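Local coordinates for protein putative polysaccharide deacetylase (Bdellovibrio bacteriovorus HD100, PDB 5JP6) that probably hydrolyses acetamide bonds of peptidoglycan sugars as a zinc-dependent deacetylase of the carbohydrate esterase 4 family, at residues F299-N313 / Q327-T341. The protein carries 1 engineered substitution. Numbering follows the deposited sequence. Where two conformers were deposited one is given.
Sequences FAWNIESDDWRTQSN and QGRGIVLFHDIQRRT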
# COMPACT_ATOMS: atom_id res chain seq x y z
N PHE A 299 -6.14 -5.13 -12.95
CA PHE A 299 -4.82 -4.50 -13.01
C PHE A 299 -3.82 -5.38 -12.28
O PHE A 299 -3.85 -5.51 -11.04
CB PHE A 299 -4.87 -3.09 -12.42
CG PHE A 299 -5.42 -2.09 -13.39
CD1 PHE A 299 -6.81 -2.06 -13.66
CD2 PHE A 299 -4.59 -1.24 -14.11
CE1 PHE A 299 -7.31 -1.22 -14.61
CE2 PHE A 299 -5.12 -0.37 -15.05
CZ PHE A 299 -6.49 -0.38 -15.28
N ALA A 300 -2.88 -5.92 -13.04
CA ALA A 300 -1.70 -6.56 -12.48
C ALA A 300 -0.60 -5.47 -12.55
O ALA A 300 -0.89 -4.29 -12.38
CB ALA A 300 -1.38 -7.82 -13.26
N TRP A 301 0.65 -5.84 -12.75
CA TRP A 301 1.78 -4.89 -12.76
C TRP A 301 2.95 -5.63 -13.41
O TRP A 301 2.94 -6.86 -13.52
CB TRP A 301 2.19 -4.41 -11.34
CG TRP A 301 2.67 -5.54 -10.47
CD1 TRP A 301 3.97 -5.92 -10.29
CD2 TRP A 301 1.87 -6.41 -9.69
NE1 TRP A 301 4.02 -7.01 -9.47
CE2 TRP A 301 2.75 -7.33 -9.08
CE3 TRP A 301 0.49 -6.54 -9.46
CZ2 TRP A 301 2.30 -8.33 -8.26
CZ3 TRP A 301 0.06 -7.54 -8.64
CH2 TRP A 301 0.96 -8.42 -8.06
N ASN A 302 3.98 -4.88 -13.81
CA ASN A 302 5.22 -5.50 -14.28
C ASN A 302 6.48 -4.97 -13.61
O ASN A 302 7.55 -5.52 -13.81
CB ASN A 302 5.38 -5.39 -15.79
CG ASN A 302 5.55 -3.97 -16.25
OD1 ASN A 302 4.74 -3.10 -15.97
ND2 ASN A 302 6.64 -3.72 -16.97
N ILE A 303 6.37 -3.87 -12.89
CA ILE A 303 7.52 -3.27 -12.21
C ILE A 303 7.28 -3.42 -10.69
O ILE A 303 6.41 -2.75 -10.11
CB ILE A 303 7.72 -1.79 -12.58
CG1 ILE A 303 7.98 -1.62 -14.06
CG2 ILE A 303 8.88 -1.19 -11.77
CD1 ILE A 303 7.78 -0.22 -14.57
N GLU A 304 8.09 -4.28 -10.06
CA GLU A 304 8.02 -4.52 -8.61
C GLU A 304 8.88 -3.52 -7.85
O GLU A 304 9.98 -3.20 -8.25
CB GLU A 304 8.41 -5.95 -8.29
CG GLU A 304 7.17 -6.81 -8.53
CD GLU A 304 7.41 -8.24 -8.86
OE1 GLU A 304 8.58 -8.68 -8.90
OE2 GLU A 304 6.38 -8.91 -9.08
N SER A 305 8.34 -3.02 -6.74
CA SER A 305 9.10 -2.26 -5.78
C SER A 305 9.70 -3.11 -4.70
O SER A 305 10.70 -2.70 -4.08
CB SER A 305 8.26 -1.15 -5.16
OG SER A 305 7.24 -1.69 -4.34
N ASP A 306 9.07 -4.27 -4.43
CA ASP A 306 9.43 -5.06 -3.25
C ASP A 306 9.35 -4.22 -1.96
O ASP A 306 10.07 -4.50 -1.00
CB ASP A 306 10.82 -5.67 -3.41
CG ASP A 306 10.89 -6.73 -4.46
OD1 ASP A 306 9.87 -7.31 -4.82
OD2 ASP A 306 12.05 -7.04 -4.85
N ASP A 307 8.44 -3.22 -1.91
CA ASP A 307 8.39 -2.32 -0.75
C ASP A 307 7.85 -3.03 0.51
O ASP A 307 7.94 -2.45 1.60
CB ASP A 307 7.70 -1.00 -1.03
CG ASP A 307 6.22 -1.13 -1.29
OD1 ASP A 307 5.67 -2.27 -1.36
OD2 ASP A 307 5.55 -0.10 -1.46
N TRP A 308 7.33 -4.25 0.37
CA TRP A 308 6.90 -5.10 1.51
C TRP A 308 8.10 -5.60 2.33
O TRP A 308 7.94 -6.05 3.47
CB TRP A 308 6.08 -6.30 0.99
CG TRP A 308 6.79 -7.13 -0.05
CD1 TRP A 308 6.72 -7.00 -1.40
CD2 TRP A 308 7.71 -8.22 0.20
NE1 TRP A 308 7.53 -7.92 -2.00
CE2 TRP A 308 8.16 -8.67 -1.05
CE3 TRP A 308 8.22 -8.82 1.36
CZ2 TRP A 308 9.05 -9.73 -1.18
CZ3 TRP A 308 9.12 -9.86 1.21
CH2 TRP A 308 9.51 -10.30 -0.04
N ARG A 309 9.29 -5.61 1.72
CA ARG A 309 10.47 -6.18 2.37
C ARG A 309 11.19 -5.10 3.19
O ARG A 309 11.48 -4.03 2.70
CB ARG A 309 11.42 -6.80 1.32
CG ARG A 309 12.43 -7.74 1.96
CD ARG A 309 13.55 -8.12 1.05
NE ARG A 309 13.12 -8.83 -0.13
CZ ARG A 309 12.85 -10.14 -0.18
NH1 ARG A 309 12.85 -10.86 0.94
NH2 ARG A 309 12.56 -10.70 -1.34
N THR A 310 11.48 -5.40 4.44
CA THR A 310 12.30 -4.52 5.26
C THR A 310 13.65 -4.37 4.58
O THR A 310 14.32 -5.37 4.24
CB THR A 310 12.48 -5.05 6.68
OG1 THR A 310 11.20 -5.26 7.28
CG2 THR A 310 13.31 -4.08 7.55
N GLN A 311 14.06 -3.12 4.42
CA GLN A 311 15.30 -2.79 3.72
C GLN A 311 15.57 -1.31 3.94
O GLN A 311 14.66 -0.58 4.34
CB GLN A 311 15.19 -3.07 2.25
CG GLN A 311 14.13 -2.24 1.53
CD GLN A 311 13.76 -2.82 0.17
OE1 GLN A 311 14.57 -2.79 -0.76
NE2 GLN A 311 12.57 -3.36 0.07
N SER A 312 16.79 -0.87 3.64
CA SER A 312 17.11 0.55 3.74
C SER A 312 16.36 1.35 2.69
O SER A 312 15.96 0.82 1.64
CB SER A 312 18.61 0.75 3.57
OG SER A 312 19.06 0.33 2.30
N ASN A 313 16.23 2.65 2.92
CA ASN A 313 15.68 3.52 1.90
C ASN A 313 16.47 3.40 0.60
O ASN A 313 15.90 3.34 -0.49
CB ASN A 313 15.77 4.97 2.32
CG ASN A 313 14.80 5.37 3.43
OD1 ASN A 313 14.29 4.58 4.16
ND2 ASN A 313 14.64 6.70 3.58
N GLN A 327 12.52 -3.01 -17.11
CA GLN A 327 11.27 -3.13 -17.84
C GLN A 327 11.11 -2.06 -18.92
O GLN A 327 10.49 -2.32 -19.95
CB GLN A 327 10.08 -3.07 -16.88
CG GLN A 327 9.98 -4.27 -15.98
CD GLN A 327 9.65 -5.52 -16.76
OE1 GLN A 327 8.70 -5.55 -17.54
NE2 GLN A 327 10.44 -6.54 -16.58
N GLY A 328 11.58 -0.84 -18.64
CA GLY A 328 11.52 0.27 -19.57
C GLY A 328 10.23 1.07 -19.59
O GLY A 328 10.21 2.21 -20.08
N ARG A 329 9.15 0.44 -19.15
CA ARG A 329 7.82 1.05 -19.11
C ARG A 329 6.90 0.14 -18.31
O ARG A 329 7.21 -1.04 -18.07
CB ARG A 329 7.23 1.21 -20.53
CG ARG A 329 6.67 -0.10 -21.07
CD ARG A 329 6.17 0.08 -22.48
NE ARG A 329 7.23 0.09 -23.45
CZ ARG A 329 7.02 0.29 -24.75
NH1 ARG A 329 5.80 0.54 -25.21
NH2 ARG A 329 8.04 0.26 -25.59
N GLY A 330 5.75 0.67 -17.91
CA GLY A 330 4.70 -0.18 -17.37
C GLY A 330 4.14 0.31 -16.08
O GLY A 330 4.06 1.50 -15.85
N ILE A 331 3.65 -0.65 -15.28
CA ILE A 331 2.88 -0.39 -14.09
C ILE A 331 3.70 -0.79 -12.88
O ILE A 331 4.16 -1.94 -12.78
CB ILE A 331 1.54 -1.15 -14.10
CG1 ILE A 331 0.66 -0.64 -15.24
CG2 ILE A 331 0.81 -1.02 -12.76
CD1 ILE A 331 -0.63 -1.41 -15.43
N VAL A 332 3.88 0.17 -11.97
CA VAL A 332 4.68 -0.03 -10.76
C VAL A 332 3.77 -0.35 -9.58
O VAL A 332 2.80 0.39 -9.35
CB VAL A 332 5.48 1.24 -10.40
CG1 VAL A 332 6.41 0.97 -9.20
CG2 VAL A 332 6.27 1.73 -11.60
N LEU A 333 4.13 -1.38 -8.83
CA LEU A 333 3.40 -1.74 -7.60
C LEU A 333 4.09 -1.17 -6.35
O LEU A 333 5.20 -1.61 -6.01
CB LEU A 333 3.33 -3.26 -7.45
CG LEU A 333 2.64 -3.75 -6.19
CD1 LEU A 333 1.17 -3.32 -6.11
CD2 LEU A 333 2.75 -5.27 -6.07
N PHE A 334 3.37 -0.27 -5.66
CA PHE A 334 3.77 0.30 -4.34
C PHE A 334 2.57 -0.03 -3.41
O PHE A 334 1.45 -0.34 -3.84
CB PHE A 334 3.98 1.81 -4.38
CG PHE A 334 5.29 2.26 -5.01
CD1 PHE A 334 6.55 1.92 -4.46
CD2 PHE A 334 5.25 3.10 -6.11
CE1 PHE A 334 7.69 2.42 -5.02
CE2 PHE A 334 6.42 3.62 -6.65
CZ PHE A 334 7.62 3.25 -6.12
N HIS A 335 2.82 0.17 -2.12
CA HIS A 335 1.78 0.17 -1.08
C HIS A 335 1.85 1.48 -0.32
O HIS A 335 2.89 1.78 0.28
CB HIS A 335 1.97 -1.01 -0.15
CG HIS A 335 1.86 -2.34 -0.83
ND1 HIS A 335 2.91 -2.88 -1.55
CD2 HIS A 335 0.80 -3.18 -0.99
CE1 HIS A 335 2.50 -4.02 -2.10
NE2 HIS A 335 1.23 -4.21 -1.77
N ASP A 336 0.76 2.26 -0.30
CA ASP A 336 0.80 3.56 0.38
C ASP A 336 0.68 3.34 1.92
O ASP A 336 0.87 4.29 2.68
CB ASP A 336 -0.20 4.61 -0.15
CG ASP A 336 -1.62 4.14 -0.17
OD1 ASP A 336 -1.84 2.99 -0.62
OD2 ASP A 336 -2.54 4.90 0.24
N ILE A 337 0.46 2.11 2.36
CA ILE A 337 0.53 1.77 3.79
C ILE A 337 1.94 1.42 4.26
O ILE A 337 2.16 1.14 5.45
CB ILE A 337 -0.46 0.63 4.16
CG1 ILE A 337 -0.13 -0.67 3.43
CG2 ILE A 337 -1.89 1.05 3.84
CD1 ILE A 337 -0.78 -1.88 4.00
N GLN A 338 2.91 1.47 3.35
CA GLN A 338 4.30 1.18 3.68
C GLN A 338 5.02 2.53 3.94
O GLN A 338 5.21 3.33 3.02
CB GLN A 338 5.00 0.44 2.54
CG GLN A 338 6.36 -0.13 2.93
CD GLN A 338 6.22 -1.31 3.91
OE1 GLN A 338 5.52 -2.32 3.67
NE2 GLN A 338 6.81 -1.15 5.04
N ARG A 339 5.41 2.76 5.18
CA ARG A 339 6.03 4.05 5.53
C ARG A 339 7.22 4.36 4.65
O ARG A 339 7.36 5.50 4.15
CB ARG A 339 6.43 4.11 7.00
CG ARG A 339 7.22 5.36 7.27
CD ARG A 339 7.35 5.69 8.72
NE ARG A 339 8.10 6.93 8.86
CZ ARG A 339 8.56 7.41 9.99
NH1 ARG A 339 8.28 6.80 11.13
NH2 ARG A 339 9.23 8.55 9.99
N ARG A 340 8.06 3.37 4.41
CA ARG A 340 9.32 3.67 3.71
C ARG A 340 9.05 4.13 2.28
O ARG A 340 9.79 4.93 1.76
CB ARG A 340 10.23 2.46 3.73
CG ARG A 340 11.65 2.76 3.30
CD ARG A 340 12.53 1.54 3.56
NE ARG A 340 12.45 1.00 4.91
CZ ARG A 340 13.25 1.31 5.94
NH1 ARG A 340 14.17 2.25 5.86
NH2 ARG A 340 13.12 0.67 7.08
N THR A 341 7.96 3.64 1.70
CA THR A 341 7.56 4.10 0.38
C THR A 341 7.23 5.59 0.37
O THR A 341 7.65 6.33 -0.56
CB THR A 341 6.42 3.24 -0.15
OG1 THR A 341 6.88 1.89 -0.27
CG2 THR A 341 5.87 3.73 -1.51
O HOH W 1 4.39 -2.97 1.27
O HOH W 2 6.16 -4.91 5.09
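Asn302 meets Ile331 beside a short parallel strand pairing between 299-313 and 327-341. In that pairing, Ile303 N donates to Ile331 O (2.9 Å) and Leu333 N to Ile303 O (3.0 Å), with Ile303 beside Val332; Ile331 O also accepts from Asn302 N. The Asn302 side chain adds three bonds next to the strand pairing: Ile331 N reaches its OD1 at 2.8 Å, while ND2 gives one bond to Gln327 OE1 and a nearly straight one (175°) to Arg329 O. Both acceptors lie in the amide plane, so three bonds fix its rotation.

The carboxylate of Asp307 is gripped similarly. Its CG sits between backbone N and carbonyl carbon (chi1 68°), which turns the oxygens toward 327-341. OD1 takes His335 ND1 (2.8 Å) on its syn lone pair, near the imidazole plane. OD2 takes His335 N, also syn, and Thr341 OG1 (2.7 Å) on the anti side, tilted out of the carboxylate plane. One carboxylate thus fixes one side of the imidazole and links strand 330-335 to helix 339-354 through Thr341. His335 NE2 hydrogen-bonds the hydroxyl of Tyr280, a residue of the zinc site; His335 is thus a second-shell residue, and Asp307 holds it from behind. Ser305 OG donates to Leu333 O (2.6 Å) and accepts Asp307 N, forming an ST turn.

Apolar contact includes Ile303 CD1 against Val332 CG2 and Leu333 CD2, a CH-pi partner 3.8 Å from the centroid of the six-membered ring of Trp301 and 16° off its normal.

The pairing belongs to a beta-alpha-beta unit, strand 303-304, helix 313-327 and strand 330-335, with strand 170-176 next in the parallel sheet.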